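Local coordinates for protein signal recognition particle receptor FtsY (Sulfolobus acidocaldarius, PDB 5L3S) that is an SRP54-type P-loop NTPase acting as the receptor for the signal recognition particle, here holding phosphoaminophosphonic acid-guanylate ester, at residues L221-G226 with T248-D253. Sequence-based numbering, arbitrary orientation.
With GNP (phosphoaminophosphonic acid-guanylate ester), chain R.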
# COMPACT_ATOMS: atom_id res chain seq x y z
N LEU B 221 3.30 2.21 7.92
CA LEU B 221 2.37 2.60 6.85
C LEU B 221 3.09 2.55 5.50
O LEU B 221 4.26 2.90 5.39
CB LEU B 221 1.78 4.01 7.11
CG LEU B 221 0.93 4.18 8.38
CD1 LEU B 221 0.59 5.65 8.66
CD2 LEU B 221 -0.36 3.34 8.31
N ASP B 222 2.36 2.12 4.47
CA ASP B 222 2.84 2.06 3.09
C ASP B 222 2.64 3.43 2.43
O ASP B 222 1.52 3.91 2.34
CB ASP B 222 2.00 1.00 2.33
CG ASP B 222 2.58 0.64 0.97
OD1 ASP B 222 3.20 1.49 0.31
OD2 ASP B 222 2.40 -0.54 0.56
N SER B 223 3.72 4.04 1.94
CA SER B 223 3.59 5.37 1.33
C SER B 223 2.84 5.38 -0.00
O SER B 223 2.45 6.44 -0.48
CB SER B 223 4.94 6.05 1.16
OG SER B 223 5.71 5.41 0.17
N LEU B 224 2.66 4.20 -0.62
CA LEU B 224 1.84 4.12 -1.84
C LEU B 224 0.35 4.15 -1.55
O LEU B 224 -0.46 4.38 -2.45
CB LEU B 224 2.16 2.87 -2.65
CG LEU B 224 3.37 2.97 -3.56
CD1 LEU B 224 3.73 1.57 -4.07
CD2 LEU B 224 3.11 3.93 -4.72
N ALA B 225 -0.02 3.94 -0.29
CA ALA B 225 -1.43 3.92 0.07
C ALA B 225 -2.03 5.33 0.04
O ALA B 225 -1.39 6.30 0.43
CB ALA B 225 -1.61 3.28 1.45
N GLY B 226 -3.28 5.42 -0.41
CA GLY B 226 -3.99 6.69 -0.46
C GLY B 226 -4.63 7.01 0.87
O GLY B 226 -4.03 6.79 1.93
N THR B 248 7.02 3.26 4.38
CA THR B 248 7.83 2.43 3.49
C THR B 248 7.58 2.70 2.01
O THR B 248 6.60 3.35 1.64
CB THR B 248 7.50 0.93 3.71
OG1 THR B 248 6.12 0.72 3.41
CG2 THR B 248 7.78 0.52 5.18
N LYS B 249 8.47 2.18 1.16
CA LYS B 249 8.28 2.15 -0.28
C LYS B 249 8.22 3.54 -0.89
O LYS B 249 7.58 3.74 -1.91
CB LYS B 249 7.02 1.34 -0.65
CG LYS B 249 7.03 -0.08 -0.08
CD LYS B 249 5.70 -0.82 -0.37
CE LYS B 249 5.56 -2.06 0.56
NZ LYS B 249 4.22 -2.73 0.44
N VAL B 250 8.90 4.49 -0.26
CA VAL B 250 8.93 5.87 -0.73
C VAL B 250 9.67 5.91 -2.06
O VAL B 250 9.45 6.81 -2.89
CB VAL B 250 9.56 6.77 0.36
CG1 VAL B 250 9.90 8.14 -0.18
CG2 VAL B 250 8.60 6.88 1.54
N ASP B 251 10.51 4.90 -2.30
CA ASP B 251 11.24 4.81 -3.57
C ASP B 251 10.34 4.51 -4.79
O ASP B 251 10.79 4.59 -5.93
CB ASP B 251 12.39 3.79 -3.50
CG ASP B 251 11.93 2.42 -3.00
OD1 ASP B 251 11.29 2.32 -1.92
OD2 ASP B 251 12.20 1.43 -3.70
N ALA B 252 9.07 4.17 -4.55
CA ALA B 252 8.12 4.01 -5.66
C ALA B 252 7.56 5.35 -6.18
O ALA B 252 6.40 5.42 -6.58
CB ALA B 252 6.98 3.13 -5.24
N ASP B 253 8.38 6.39 -6.15
CA ASP B 253 7.97 7.72 -6.62
C ASP B 253 6.76 8.24 -5.84
O ASP B 253 5.98 9.05 -6.34
CB ASP B 253 7.68 7.69 -8.13
CG ASP B 253 7.55 9.09 -8.74
OD1 ASP B 253 8.24 10.00 -8.24
OD2 ASP B 253 6.76 9.27 -9.69
PG GNP R . 3.33 -9.28 6.41
O1G GNP R . 4.17 -9.80 7.56
O2G GNP R . 2.80 -10.41 5.53
O3G GNP R . 2.13 -8.46 6.82
N3B GNP R . 4.26 -8.36 5.48
PB GNP R . 5.23 -7.22 6.12
O1B GNP R . 6.05 -7.81 7.18
O2B GNP R . 4.40 -6.09 6.57
O3A GNP R . 6.11 -6.77 4.98
PA GNP R . 7.40 -7.40 4.42
O1A GNP R . 8.58 -6.99 5.26
O2A GNP R . 7.23 -8.86 4.17
O5' GNP R . 7.65 -6.65 3.07
C5' GNP R . 6.75 -6.80 1.92
C4' GNP R . 7.52 -6.47 0.65
O4' GNP R . 7.80 -5.02 0.57
C3' GNP R . 8.88 -7.14 0.56
O3' GNP R . 9.13 -7.46 -0.80
C2' GNP R . 9.85 -6.05 1.03
O2' GNP R . 11.14 -6.23 0.48
C1' GNP R . 9.18 -4.85 0.35
N9 GNP R . 9.57 -3.57 0.95
C8 GNP R . 9.57 -3.21 2.27
N7 GNP R . 9.96 -1.97 2.47
C5 GNP R . 10.23 -1.50 1.19
C6 GNP R . 10.69 -0.23 0.77
O6 GNP R . 10.97 0.73 1.50
N1 GNP R . 10.85 -0.16 -0.62
C2 GNP R . 10.56 -1.21 -1.49
N2 GNP R . 10.76 -1.00 -2.79
N3 GNP R . 10.13 -2.40 -1.09
C4 GNP R . 9.99 -2.47 0.25
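Thr248 O is gripped twice by Ser223: the backbone N donates to it over 3.0 Å, and the hydroxyl OG donates to the same oxygen over 2.7 Å. Ser223 OG can reach back because chi1 (70°) sets it between its own N and carbonyl carbon, with Val250 CG2 packed alongside. This is where the parallel strands 216-222 and 244-248 of the P-loop NTPase sheet end side by side and the loop after the second one, which carries the TKxD form of the G4 (T/NKxD) motif, Thr248 to Asp251, turns to the base of GNP. One more backbone bond, Thr248 N to Leu221 O, completes the pairing around Asp222. Thr248 OG1 hydrogen-bonds to Val112 O in the P-loop region.

Asp222 uses its two carboxylate oxygens differently. OD1 takes the backbone N of Leu224 at 2.9 Å, an Asx turn that steadies the carboxylate as the chain leaves the strand. OD2 forms a salt bridge with Lys249 NZ at 2.9 Å, the ammonium sitting above the carboxylate plane, 48° out of it. Lys249 crosses Asp222 obliquely, its chain extended beyond CG, and runs over the guanine with CG 3.7 Å from C5 of GNP. Its NZ is also held by Gly111 O and by backbone of the partner protein chain, so the buried charge has several partners.

The same loop reads the guanine edge. Lys249 N donates to O6 of GNP, while the carboxylate of Asp251 takes N1 on OD1 and N2 on OD2, a paired match to the guanine N-H groups. Away from the base, the contact closes on an apolar touch, with Leu224 CD1 lying 3.8 Å from Ala252 CB.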